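Local coordinates for protein mariner Mos1 transposase (Drosophila mauritiana, PDB 4MDB) that moves the transposon Mos1 by cut-and-paste transposition, here as its RNase H-like catalytic domain with magnesium and the inhibitor raltegravir bound, at residues V75-S80 and R204-L209; V94-Y99 and H134-V139; A169-A174 and E192-K197. The protein carries 1 engineered substitution. All coordinates share one frame; numbering follows the deposited sequence.

Contact 1: residues V75-S80 and R204-L209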
ATOM      1  N   VAL A  75       4.103  -4.313  -3.691  1.00 12.99           N
ATOM      2  CA  VAL A  75       4.808  -4.354  -2.407  1.00 12.48           C
ATOM      3  C   VAL A  75       3.835  -4.086  -1.280  1.00 13.27           C
ATOM      4  O   VAL A  75       2.929  -3.264  -1.394  1.00 12.88           O
ATOM      5  CB  VAL A  75       5.985  -3.315  -2.407  1.00 12.90           C
ATOM      6  CG1 VAL A  75       5.477  -1.908  -2.743  1.00 14.06           C
ATOM      7  CG2 VAL A  75       6.684  -3.208  -1.085  1.00 13.10           C
ATOM      8  N   TRP A  76       4.152  -4.677  -0.147  1.00 12.27           N
ATOM      9  CA  TRP A  76       3.365  -4.562   1.091  1.00 11.97           C
ATOM     10  C   TRP A  76       4.298  -4.280   2.254  1.00 12.03           C
ATOM     11  O   TRP A  76       5.357  -4.854   2.332  1.00 13.34           O
ATOM     12  CB  TRP A  76       2.503  -5.782   1.387  1.00 10.84           C
ATOM     13  CG  TRP A  76       1.538  -6.109   0.325  1.00 11.52           C
ATOM     14  CD1 TRP A  76       0.240  -5.680   0.245  1.00 12.31           C
ATOM     15  CD2 TRP A  76       1.788  -6.813  -0.905  1.00 12.24           C
ATOM     16  NE1 TRP A  76      -0.353  -6.117  -0.920  1.00 12.98           N
ATOM     17  CE2 TRP A  76       0.582  -6.849  -1.614  1.00 12.22           C
ATOM     18  CE3 TRP A  76       2.910  -7.509  -1.427  1.00 13.37           C
ATOM     19  CZ2 TRP A  76       0.473  -7.464  -2.870  1.00 14.09           C
ATOM     20  CZ3 TRP A  76       2.801  -8.100  -2.679  1.00 13.57           C
ATOM     21  CH2 TRP A  76       1.591  -8.074  -3.360  1.00 14.21           C
ATOM     22  N   TRP A  77       3.853  -3.407   3.157  1.00 10.66           N
ATOM     23  CA  TRP A  77       4.702  -2.879   4.212  1.00 10.53           C
ATOM     24  C   TRP A  77       3.924  -2.373   5.386  1.00 11.06           C
ATOM     25  O   TRP A  77       2.714  -2.198   5.293  1.00 11.66           O
ATOM     26  CB  TRP A  77       5.637  -1.829   3.685  1.00 10.12           C
ATOM     27  CG  TRP A  77       4.951  -0.595   3.092  1.00 10.49           C
ATOM     28  CD1 TRP A  77       4.297  -0.539   1.910  1.00 11.10           C
ATOM     29  CD2 TRP A  77       4.868   0.721   3.664  1.00 10.69           C
ATOM     30  NE1 TRP A  77       3.830   0.741   1.688  1.00 10.29           N
ATOM     31  CE2 TRP A  77       4.186   1.542   2.729  1.00 10.93           C
ATOM     32  CE3 TRP A  77       5.339   1.303   4.827  1.00 10.93           C
ATOM     33  CZ2 TRP A  77       3.929   2.909   2.988  1.00 12.10           C
ATOM     34  CZ3 TRP A  77       5.149   2.635   5.055  1.00 11.51           C
ATOM     35  CH2 TRP A  77       4.439   3.444   4.141  1.00 11.60           C
ATOM     36  N   ASP A  78       4.605  -2.171   6.513  1.00 11.93           N
ATOM     37  CA  ASP A  78       4.021  -1.594   7.688  1.00 12.53           C
ATOM     38  C   ASP A  78       5.017  -0.664   8.360  1.00 11.38           C
ATOM     39  O   ASP A  78       6.012  -0.279   7.758  1.00 10.85           O
ATOM     40  CB  ASP A  78       3.456  -2.699   8.581  1.00 12.33           C
ATOM     41  CG  ASP A  78       4.587  -3.524   9.295  1.00 13.91           C
ATOM     42  OD1 ASP A  78       5.759  -3.209   9.090  1.00 14.42           O
ATOM     43  OD2 ASP A  78       4.245  -4.336  10.186  1.00 15.98           O
ATOM     44  N   GLN A  79       4.736  -0.248   9.593  1.00 11.25           N
ATOM     45  CA  GLN A  79       5.521   0.784  10.205  1.00 12.87           C
ATOM     46  C   GLN A  79       6.913   0.260  10.545  1.00 12.03           C
ATOM     47  O   GLN A  79       7.761   1.095  10.891  1.00 13.02           O
ATOM     48  CB  GLN A  79       4.837   1.288  11.488  1.00 13.61           C
ATOM     49  CG  GLN A  79       4.705   0.231  12.520  1.00 14.47           C
ATOM     50  CD  GLN A  79       4.254   0.810  13.836  1.00 16.20           C
ATOM     51  OE1 GLN A  79       3.234   1.483  13.891  1.00 17.50           O
ATOM     52  NE2 GLN A  79       4.987   0.528  14.900  1.00 17.51           N
ATOM     53  N   SER A  80       7.164  -1.038  10.396  1.00 13.25           N
ATOM     54  CA  SER A  80       8.456  -1.660  10.717  1.00 14.30           C
ATOM     55  C   SER A  80       9.311  -1.906   9.490  1.00 16.84           C
ATOM     56  O   SER A  80      10.464  -2.292   9.627  1.00 20.00           O
ATOM     57  CB  SER A  80       8.240  -2.950  11.470  1.00 16.38           C
ATOM     58  OG  SER A  80       7.598  -2.641  12.720  1.00 18.45           O
ATOM     59  N   ARG A 204       7.154   6.804  10.010  1.00 15.50           N
ATOM     60  CA  ARG A 204       6.612   8.117   9.629  1.00 16.91           C
ATOM     61  C   ARG A 204       5.544   8.022   8.527  1.00 17.29           C
ATOM     62  O   ARG A 204       4.500   8.694   8.568  1.00 17.29           O
ATOM     63  CB  ARG A 204       7.744   9.074   9.254  1.00 19.31           C
ATOM     64  CG  ARG A 204       8.576   9.571  10.446  1.00 25.51           C
ATOM     65  CD  ARG A 204       9.530  10.706  10.002  1.00 30.09           C
ATOM     66  NE  ARG A 204      10.615  10.165   9.210  1.00 32.55           N
ATOM     67  CZ  ARG A 204      11.802   9.797   9.701  1.00 43.64           C
ATOM     68  NH1 ARG A 204      12.083   9.953  11.000  1.00 47.23           N
ATOM     69  NH2 ARG A 204      12.722   9.281   8.876  1.00 47.06           N
ATOM     70  N   GLY A 205       5.788   7.204   7.520  1.00 15.41           N
ATOM     71  CA  GLY A 205       4.866   7.106   6.434  1.00 14.76           C
ATOM     72  C   GLY A 205       3.482   6.660   6.853  1.00 16.29           C
ATOM     73  O   GLY A 205       2.470   7.190   6.406  1.00 15.55           O
ATOM     74  N   ILE A 206       3.429   5.724   7.785  1.00 14.36           N
ATOM     75  CA  ILE A 206       2.169   5.214   8.288  1.00 14.54           C
ATOM     76  C   ILE A 206       1.564   6.254   9.250  1.00 15.78           C
ATOM     77  O   ILE A 206       0.346   6.508   9.245  1.00 13.47           O
ATOM     78  CB  ILE A 206       2.368   3.884   9.054  1.00 14.28           C
ATOM     79  CG1 ILE A 206       2.853   2.724   8.113  1.00 13.84           C
ATOM     80  CG2 ILE A 206       1.127   3.397   9.793  1.00 14.45           C
ATOM     81  CD1 ILE A 206       1.913   2.377   6.972  1.00 13.81           C
ATOM     82  N   HIS A 207       2.378   6.823  10.125  1.00 16.41           N
ATOM     83  CA  HIS A 207       1.820   7.765  11.134  1.00 18.41           C
ATOM     84  C   HIS A 207       1.505   9.184  10.601  1.00 18.03           C
ATOM     85  O   HIS A 207       0.940  10.013  11.334  1.00 21.69           O
ATOM     86  CB  HIS A 207       2.727   7.715  12.388  1.00 19.02           C
ATOM     87  CG  HIS A 207       2.588   6.421  13.133  1.00 18.65           C
ATOM     88  ND1 HIS A 207       1.826   6.284  14.263  1.00 18.26           N
ATOM     89  CD2 HIS A 207       3.067   5.179  12.869  1.00 16.86           C
ATOM     90  CE1 HIS A 207       1.854   5.044  14.685  1.00 19.67           C
ATOM     91  NE2 HIS A 207       2.600   4.346  13.848  1.00 20.96           N
ATOM     92  N   LYS A 208       1.766   9.452   9.336  1.00 19.12           N
ATOM     93  CA  LYS A 208       1.269  10.601   8.624  1.00 18.10           C
ATOM     94  C   LYS A 208      -0.249  10.502   8.368  1.00 17.06           C
ATOM     95  O   LYS A 208      -0.818  11.472   7.921  1.00 16.43           O
ATOM     96  CB  LYS A 208       2.005  10.737   7.259  1.00 22.28           C
ATOM     97  CG  LYS A 208       3.209  11.695   7.175  1.00 29.31           C
ATOM     98  CD  LYS A 208       4.011  11.296   5.945  1.00 30.18           C
ATOM     99  CE  LYS A 208       5.117  12.253   5.500  1.00 36.54           C
ATOM    100  NZ  LYS A 208       5.644  11.802   4.158  1.00 33.83           N
ATOM    101  N   LEU A 209      -0.851   9.331   8.558  1.00 16.39           N
ATOM    102  CA  LEU A 209      -2.267   9.118   8.112  1.00 15.11           C
ATOM    103  C   LEU A 209      -3.237  10.118   8.776  1.00 15.26           C
ATOM    104  O   LEU A 209      -4.029  10.765   8.107  1.00 16.63           O
ATOM    105  CB  LEU A 209      -2.772   7.679   8.258  1.00 15.24           C
ATOM    106  CG  LEU A 209      -2.295   6.708   7.163  1.00 15.12           C
ATOM    107  CD1 LEU A 209      -2.491   5.244   7.559  1.00 15.17           C
ATOM    108  CD2 LEU A 209      -3.069   7.005   5.864  1.00 15.18           C
TER
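Gln79 reaches across to His207 and, on the way, covers part of Ile206. Gln79 CB lies 4.2 Å from Ile206 CG1; from there the side chain leaves the backbone with CG between N and the carbonyl carbon (chi1 62°) and runs out extended to CD. At the tip, Gln79 OE1 accepts from His207 NE2 at 2.9 Å. The N-H points almost straight at the oxygen (175°) and stays in the imidazole plane, yet it comes in from above the plane of the amide, which is turned 59° from the ring. The rest of the contact is apolar. Ile206 CG1 sits 3.8 Å from the backbone N of Gln79, and Ile206 CD1 lies over one face of the Trp77 six-membered ring, 4.1 Å from the ring centroid, a CH-pi contact. At the ring's edge, Trp77 CH2 faces the backbone C of Gly205 at 4.3 Å. Asp78, in an Asx turn with Ser80 N, forms a salt bridge with Arg114. Trp77, near the end of strand 69-78, lies between helix 199-207 and helix 162-175, its NE1 bonded to Ser163, while Thr34 of the adjacent strand 32-42 touches both Trp77 and Ile206.

Contact 2: residues V94-Y99 and H134-V139. Engineered in segment 94-99: Ala96 (natural residue Thr).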
ATOM      1  N   VAL A  94      -1.187  -7.613 -12.748  1.00 27.15           N
ATOM      2  CA  VAL A  94      -1.954  -8.272 -11.673  1.00 24.62           C
ATOM      3  C   VAL A  94      -3.439  -8.473 -12.004  1.00 25.29           C
ATOM      4  O   VAL A  94      -4.194  -7.523 -12.168  1.00 26.23           O
ATOM      5  CB  VAL A  94      -1.899  -7.408 -10.405  1.00 27.50           C
ATOM      6  CG1 VAL A  94      -2.775  -7.999  -9.305  1.00 25.80           C
ATOM      7  CG2 VAL A  94      -0.441  -7.297  -9.968  1.00 27.60           C
ATOM      8  N   ASN A  95      -3.846  -9.720 -12.070  1.00 22.80           N
ATOM      9  CA  ASN A  95      -5.256 -10.069 -12.221  1.00 26.11           C
ATOM     10  C   ASN A  95      -5.776 -10.678 -10.911  1.00 25.38           C
ATOM     11  O   ASN A  95      -4.997 -10.857  -9.942  1.00 27.58           O
ATOM     12  CB  ASN A  95      -5.444 -11.045 -13.382  1.00 28.74           C
ATOM     13  CG  ASN A  95      -4.636 -12.329 -13.235  1.00 32.17           C
ATOM     14  OD1 ASN A  95      -4.217 -12.710 -12.156  1.00 31.13           O
ATOM     15  ND2 ASN A  95      -4.436 -13.024 -14.360  1.00 34.48           N
ATOM     16  N   ALA A  96      -7.050 -11.057 -10.916  1.00 24.02           N
ATOM     17  CA  ALA A  96      -7.683 -11.644  -9.728  1.00 26.38           C
ATOM     18  C   ALA A  96      -6.895 -12.843  -9.111  1.00 25.49           C
ATOM     19  O   ALA A  96      -6.646 -12.884  -7.864  1.00 21.05           O
ATOM     20  CB  ALA A  96      -9.143 -11.983 -10.055  1.00 26.45           C
ATOM     21  N   ALA A  97      -6.448 -13.807  -9.941  1.00 24.43           N
ATOM     22  CA  ALA A  97      -5.791 -15.003  -9.443  1.00 24.74           C
ATOM     23  C   ALA A  97      -4.408 -14.717  -8.880  1.00 22.13           C
ATOM     24  O   ALA A  97      -3.974 -15.316  -7.879  1.00 22.48           O
ATOM     25  CB  ALA A  97      -5.690 -16.079 -10.550  1.00 26.69           C
ATOM     26  N   ARG A  98      -3.716 -13.795  -9.543  1.00 22.10           N
ATOM     27  CA  ARG A  98      -2.402 -13.393  -9.092  1.00 23.16           C
ATOM     28  C   ARG A  98      -2.497 -12.666  -7.781  1.00 19.80           C
ATOM     29  O   ARG A  98      -1.647 -12.894  -6.924  1.00 20.84           O
ATOM     30  CB  ARG A  98      -1.695 -12.508 -10.081  1.00 28.06           C
ATOM     31  CG  ARG A  98      -0.239 -12.307  -9.620  1.00 32.54           C
ATOM     32  CD  ARG A  98       0.580 -11.561 -10.654  1.00 42.87           C
ATOM     33  NE  ARG A  98       0.522 -12.267 -11.933  1.00 43.13           N
ATOM     34  CZ  ARG A  98       1.340 -13.252 -12.274  1.00 50.07           C
ATOM     35  NH1 ARG A  98       2.331 -13.651 -11.458  1.00 41.00           N
ATOM     36  NH2 ARG A  98       1.178 -13.820 -13.466  1.00 51.67           N
ATOM     37  N   TYR A  99      -3.503 -11.815  -7.630  1.00 19.70           N
ATOM     38  CA  TYR A  99      -3.593 -11.011  -6.376  1.00 16.84           C
ATOM     39  C   TYR A  99      -3.915 -11.965  -5.204  1.00 18.74           C
ATOM     40  O   TYR A  99      -3.382 -11.778  -4.093  1.00 17.17           O
ATOM     41  CB  TYR A  99      -4.621  -9.888  -6.448  1.00 15.15           C
ATOM     42  CG  TYR A  99      -4.427  -8.864  -5.375  1.00 15.02           C
ATOM     43  CD1 TYR A  99      -3.325  -8.134  -5.301  1.00 14.79           C
ATOM     44  CD2 TYR A  99      -5.426  -8.618  -4.456  1.00 15.84           C
ATOM     45  CE1 TYR A  99      -3.177  -7.163  -4.295  1.00 15.78           C
ATOM     46  CE2 TYR A  99      -5.261  -7.679  -3.444  1.00 17.54           C
ATOM     47  CZ  TYR A  99      -4.137  -6.937  -3.426  1.00 14.93           C
ATOM     48  OH  TYR A  99      -3.955  -5.924  -2.457  1.00 18.01           O
ATOM     49  N   HIS A 134      -8.313  -6.125  -6.664  1.00 15.75           N
ATOM     50  CA  HIS A 134      -8.345  -5.996  -5.161  1.00 16.29           C
ATOM     51  C   HIS A 134      -9.741  -6.255  -4.575  1.00 18.64           C
ATOM     52  O   HIS A 134      -9.866  -6.466  -3.378  1.00 18.95           O
ATOM     53  CB  HIS A 134      -7.896  -4.603  -4.738  1.00 16.29           C
ATOM     54  CG  HIS A 134      -6.470  -4.286  -5.046  1.00 14.29           C
ATOM     55  ND1 HIS A 134      -5.845  -3.163  -4.559  1.00 14.30           N
ATOM     56  CD2 HIS A 134      -5.533  -4.952  -5.737  1.00 13.67           C
ATOM     57  CE1 HIS A 134      -4.593  -3.146  -4.934  1.00 13.54           C
ATOM     58  NE2 HIS A 134      -4.391  -4.211  -5.686  1.00 14.92           N
ATOM     59  N   THR A 135     -10.785  -6.199  -5.387  1.00 21.95           N
ATOM     60  CA  THR A 135     -12.155  -6.337  -4.807  1.00 23.84           C
ATOM     61  C   THR A 135     -12.903  -7.463  -5.499  1.00 24.46           C
ATOM     62  O   THR A 135     -14.102  -7.627  -5.218  1.00 30.62           O
ATOM     63  CB  THR A 135     -13.004  -5.059  -4.950  1.00 26.50           C
ATOM     64  OG1 THR A 135     -13.190  -4.806  -6.346  1.00 24.67           O
ATOM     65  CG2 THR A 135     -12.318  -3.828  -4.310  1.00 25.25           C
ATOM     66  N   ALA A 136     -12.221  -8.231  -6.355  1.00 24.04           N
ATOM     67  CA  ALA A 136     -12.885  -9.373  -7.048  1.00 22.97           C
ATOM     68  C   ALA A 136     -13.354 -10.420  -6.068  1.00 23.53           C
ATOM     69  O   ALA A 136     -12.821 -10.510  -4.979  1.00 24.38           O
ATOM     70  CB  ALA A 136     -11.964 -10.060  -8.033  1.00 21.68           C
ATOM     71  N   ARG A 137     -14.268 -11.298  -6.488  1.00 24.79           N
ATOM     72  CA  ARG A 137     -14.969 -12.187  -5.511  1.00 28.14           C
ATOM     73  C   ARG A 137     -14.019 -13.095  -4.775  1.00 24.19           C
ATOM     74  O   ARG A 137     -14.133 -13.263  -3.564  1.00 25.54           O
ATOM     75  CB  ARG A 137     -16.074 -13.046  -6.205  1.00 33.16           C
ATOM     76  CG  ARG A 137     -16.939 -13.922  -5.262  1.00 41.67           C
ATOM     77  CD  ARG A 137     -17.494 -15.213  -5.922  1.00 49.48           C
ATOM     78  NE  ARG A 137     -16.467 -16.273  -5.934  1.00 55.64           N
ATOM     79  CZ  ARG A 137     -15.697 -16.623  -6.973  1.00 53.02           C
ATOM     80  NH1 ARG A 137     -15.839 -16.066  -8.167  1.00 50.47           N
ATOM     81  NH2 ARG A 137     -14.780 -17.564  -6.815  1.00 50.50           N
ATOM     82  N   ALA A 138     -13.119 -13.716  -5.509  1.00 20.86           N
ATOM     83  CA  ALA A 138     -12.147 -14.648  -4.958  1.00 22.76           C
ATOM     84  C   ALA A 138     -11.180 -13.965  -3.992  1.00 23.44           C
ATOM     85  O   ALA A 138     -10.768 -14.574  -3.025  1.00 22.06           O
ATOM     86  CB  ALA A 138     -11.352 -15.345  -6.034  1.00 23.93           C
ATOM     87  N   VAL A 139     -10.812 -12.721  -4.271  1.00 21.51           N
ATOM     88  CA  VAL A 139      -9.915 -11.991  -3.399  1.00 17.80           C
ATOM     89  C   VAL A 139     -10.661 -11.607  -2.135  1.00 20.06           C
ATOM     90  O   VAL A 139     -10.086 -11.634  -1.005  1.00 18.71           O
ATOM     91  CB  VAL A 139      -9.378 -10.738  -4.122  1.00 17.25           C
ATOM     92  CG1 VAL A 139      -8.761  -9.743  -3.124  1.00 18.46           C
ATOM     93  CG2 VAL A 139      -8.333 -11.144  -5.131  1.00 19.00           C
TER
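With CG anti to the backbone N in Tyr99 (chi1 -163°) and anti to the carbonyl carbon in His134 (chi1 -65°), the two rings start from positions where they can overlap. They form an offset stack, planes 18° apart and centroids separated by 4.2 Å. The closest approach is Tyr99 CZ to His134 CD2 at 3.4 Å, with CD2 displaced toward the rim of the phenol ring and the phenol OH over the centre of the imidazole. Val139 comes in at the edge of the tyrosine, Val139 CG1 being 3.8 Å from Tyr99 CD2, and its other branch, Val139 CG2, rests 3.7 Å from the carbonyl O of Ala96. The methyl of Ala96, an engineered residue (threonine in nature), meets that of Ala136, CB to CB at 4.0 Å. Chemically, the stack carries polar groups that find their partners beyond it: Tyr99 OH bonds to His128, whose ring also stacks on His134, while His134 holds Glu37 through NE2 and the backbone O of the magnesium ligand Asp129 through ND1. Bonds at both nitrogens fix the imidazole's rotation, and the one to Asp129 places it in the second shell of the metal site.

Contact 3: residues A169-A174 and E192-K197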
ATOM      1  N   ALA A 169       6.618   7.905  -3.531  1.00 14.35           N
ATOM      2  CA  ALA A 169       7.045   9.321  -3.627  1.00 15.43           C
ATOM      3  C   ALA A 169       8.570   9.399  -3.452  1.00 16.65           C
ATOM      4  O   ALA A 169       9.294   9.901  -4.319  1.00 19.74           O
ATOM      5  CB  ALA A 169       6.343  10.164  -2.586  1.00 16.09           C
ATOM      6  N   SER A 170       9.078   8.776  -2.404  1.00 15.92           N
ATOM      7  CA  SER A 170      10.548   8.704  -2.132  1.00 17.23           C
ATOM      8  C   SER A 170      11.241   7.886  -3.204  1.00 19.15           C
ATOM      9  O   SER A 170      12.300   8.290  -3.717  1.00 21.50           O
ATOM     10  CB  SER A 170      10.790   8.011  -0.802  1.00 18.67           C
ATOM     11  OG  SER A 170      12.145   8.112  -0.441  1.00 21.98           O
ATOM     12  N   MET A 171      10.672   6.741  -3.545  1.00 17.69           N
ATOM     13  CA  MET A 171      11.293   5.754  -4.497  1.00 16.66           C
ATOM     14  C   MET A 171      11.360   6.349  -5.886  1.00 20.26           C
ATOM     15  O   MET A 171      12.344   6.227  -6.593  1.00 21.94           O
ATOM     16  CB  MET A 171      10.474   4.493  -4.580  1.00 17.17           C
ATOM     17  CG  MET A 171      11.184   3.314  -5.255  1.00 18.32           C
ATOM     18  SD  MET A 171      10.129   1.959  -5.658  1.00 19.68           S
ATOM     19  CE  MET A 171       9.879   1.381  -3.970  1.00 18.85           C
ATOM     20  N   GLY A 172      10.307   7.043  -6.271  1.00 19.01           N
ATOM     21  CA  GLY A 172      10.301   7.623  -7.609  1.00 20.90           C
ATOM     22  C   GLY A 172      11.412   8.605  -7.904  1.00 22.24           C
ATOM     23  O   GLY A 172      11.955   8.633  -9.030  1.00 19.71           O
ATOM     24  N   HIS A 173      11.801   9.396  -6.907  1.00 19.24           N
ATOM     25  CA  HIS A 173      12.949  10.282  -7.090  1.00 22.53           C
ATOM     26  C   HIS A 173      14.243   9.542  -7.323  1.00 26.33           C
ATOM     27  O   HIS A 173      15.050   9.926  -8.186  1.00 28.21           O
ATOM     28  CB  HIS A 173      13.064  11.285  -5.930  1.00 22.89           C
ATOM     29  CG  HIS A 173      11.812  12.060  -5.703  1.00 23.26           C
ATOM     30  ND1 HIS A 173      11.162  12.745  -6.718  1.00 24.14           N
ATOM     31  CD2 HIS A 173      11.054  12.236  -4.592  1.00 23.45           C
ATOM     32  CE1 HIS A 173      10.097  13.352  -6.229  1.00 26.18           C
ATOM     33  NE2 HIS A 173      10.006  13.050  -4.946  1.00 24.21           N
ATOM     34  N   ALA A 174      14.450   8.458  -6.596  1.00 23.63           N
ATOM     35  CA  ALA A 174      15.677   7.685  -6.759  1.00 26.26           C
ATOM     36  C   ALA A 174      15.651   6.913  -8.079  1.00 25.69           C
ATOM     37  O   ALA A 174      16.653   6.801  -8.761  1.00 24.81           O
ATOM     38  CB  ALA A 174      15.850   6.735  -5.607  1.00 30.64           C
ATOM     39  N   GLU A 192      18.251  -3.298  -1.930  1.00 26.58           N
ATOM     40  CA  GLU A 192      19.140  -2.341  -1.258  1.00 26.91           C
ATOM     41  C   GLU A 192      18.424  -1.074  -0.764  1.00 23.65           C
ATOM     42  O   GLU A 192      18.700  -0.573   0.309  1.00 23.01           O
ATOM     43  CB  GLU A 192      20.313  -1.865  -2.138  1.00 32.11           C
ATOM     44  CG  GLU A 192      21.381  -2.870  -2.512  1.00 40.29           C
ATOM     45  CD  GLU A 192      22.502  -2.218  -3.323  1.00 42.76           C
ATOM     46  OE1 GLU A 192      23.016  -1.149  -2.890  1.00 46.91           O
ATOM     47  OE2 GLU A 192      22.866  -2.764  -4.396  1.00 56.09           O
ATOM     48  N   TRP A 193      17.510  -0.582  -1.587  1.00 23.99           N
ATOM     49  CA  TRP A 193      16.863   0.686  -1.360  1.00 22.55           C
ATOM     50  C   TRP A 193      15.925   0.474  -0.179  1.00 18.95           C
ATOM     51  O   TRP A 193      15.900   1.267   0.749  1.00 19.94           O
ATOM     52  CB  TRP A 193      16.083   1.155  -2.628  1.00 22.93           C
ATOM     53  CG  TRP A 193      15.469   2.563  -2.461  1.00 22.66           C
ATOM     54  CD1 TRP A 193      16.094   3.784  -2.647  1.00 22.17           C
ATOM     55  CD2 TRP A 193      14.139   2.877  -2.002  1.00 21.48           C
ATOM     56  NE1 TRP A 193      15.238   4.802  -2.324  1.00 22.23           N
ATOM     57  CE2 TRP A 193      14.041   4.275  -1.917  1.00 22.08           C
ATOM     58  CE3 TRP A 193      13.051   2.104  -1.614  1.00 23.50           C
ATOM     59  CZ2 TRP A 193      12.846   4.928  -1.536  1.00 21.11           C
ATOM     60  CZ3 TRP A 193      11.895   2.764  -1.163  1.00 23.22           C
ATOM     61  CH2 TRP A 193      11.808   4.133  -1.176  1.00 21.79           C
ATOM     62  N   PHE A 194      15.179  -0.604  -0.204  1.00 20.91           N
ATOM     63  CA  PHE A 194      14.272  -0.887   0.945  1.00 20.13           C
ATOM     64  C   PHE A 194      15.039  -1.008   2.270  1.00 24.11           C
ATOM     65  O   PHE A 194      14.647  -0.502   3.323  1.00 20.81           O
ATOM     66  CB  PHE A 194      13.426  -2.148   0.713  1.00 20.04           C
ATOM     67  CG  PHE A 194      12.331  -2.015  -0.342  1.00 18.64           C
ATOM     68  CD1 PHE A 194      11.528  -0.871  -0.429  1.00 17.60           C
ATOM     69  CD2 PHE A 194      12.037  -3.080  -1.159  1.00 19.72           C
ATOM     70  CE1 PHE A 194      10.521  -0.809  -1.378  1.00 18.67           C
ATOM     71  CE2 PHE A 194      11.029  -3.017  -2.132  1.00 18.65           C
ATOM     72  CZ  PHE A 194      10.271  -1.891  -2.222  1.00 16.51           C
ATOM     73  N   ALA A 195      16.207  -1.629   2.193  1.00 24.51           N
ATOM     74  CA  ALA A 195      16.918  -2.040   3.408  1.00 27.09           C
ATOM     75  C   ALA A 195      17.697  -0.885   3.972  1.00 27.47           C
ATOM     76  O   ALA A 195      17.953  -0.806   5.185  1.00 29.64           O
ATOM     77  CB  ALA A 195      17.848  -3.174   3.041  1.00 28.30           C
ATOM     78  N   ALA A 196      18.007   0.063   3.111  1.00 23.09           N
ATOM     79  CA  ALA A 196      18.749   1.254   3.488  1.00 24.76           C
ATOM     80  C   ALA A 196      17.929   2.304   4.242  1.00 27.58           C
ATOM     81  O   ALA A 196      18.484   3.160   4.913  1.00 30.41           O
ATOM     82  CB  ALA A 196      19.430   1.891   2.278  1.00 25.09           C
ATOM     83  N   LYS A 197      16.603   2.258   4.095  1.00 24.79           N
ATOM     84  CA  LYS A 197      15.720   3.121   4.861  1.00 23.45           C
ATOM     85  C   LYS A 197      15.655   2.596   6.250  1.00 26.54           C
ATOM     86  O   LYS A 197      15.414   1.398   6.421  1.00 24.34           O
ATOM     87  CB  LYS A 197      14.271   3.014   4.303  1.00 22.18           C
ATOM     88  CG  LYS A 197      14.183   3.585   2.909  1.00 24.15           C
ATOM     89  CD  LYS A 197      14.467   5.060   2.865  1.00 26.17           C
ATOM     90  CE  LYS A 197      13.950   5.643   1.551  1.00 30.15           C
ATOM     91  NZ  LYS A 197      14.415   7.036   1.345  1.00 36.42           N
TER
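Trp193 of helix 183-196 packs on Met171, Ser170 and Ala174 of helix 162-175, the helix whose first turn carries the magnesium ligand Asp164. The local axes stay 11.9 Å apart and run at 130° to each other, a wide spacing filled largely by the indole. Met171 covers one face: Met171 CB lies 4.0 Å from the centroid of the Trp193 six-membered ring in a CH-pi contact. Met171 SD follows obliquely at 5.2 Å from the same Trp193 centroid, a Met-aromatic contact, and the bend at chi3 (-72°) places Met171 CE 3.5 Å from Phe194 CE1. Lys197 CE lies over the opposite face of the indole, toward its rim. From there Lys197 NZ donates to Ser170 OG at 3.1 Å, and Ser170 OG also lies at the indole edge, 3.4 Å from Trp193 CZ2. Ala174 CB adds a touch at 3.9 Å from Trp193 NE1. Outside the pair, Lys197 makes a cation-pi contact with Phe201, and Met171 and Phe194 reach Leu73 and Val75 of strand 69-78. Helix 162-175 also carries His173, important for base-specific DNA binding. This is helix-on-helix packing on one side of the central sheet, in keeping with the layered alpha/beta architecture of RNase H-like transposase domains.

In the fold
Strand 69-78 connects all three contacts. Residues 75-80 of contact 1 include its last residues; the centre of contact 1 is about 14 Å from that of contact 3 and about 23 Å from that of contact 2, and it touches both: Val75 CG2 packs on Phe194 CZ at 4.0 Å, and Trp76 NE1 lies 3.9 Å from Tyr99 OH. Contacts 2 and 3 do not meet; their centres are about 27 Å apart, on opposite sides of the chain's centre. Measured from their side chains to a bound magnesium ion, His134 of contact 2 is about 5 Å away, Trp77 of contact 1 about 10 Å and Met171 of contact 3 about 11 Å. Raltegravir, too, lies nearest contact 2.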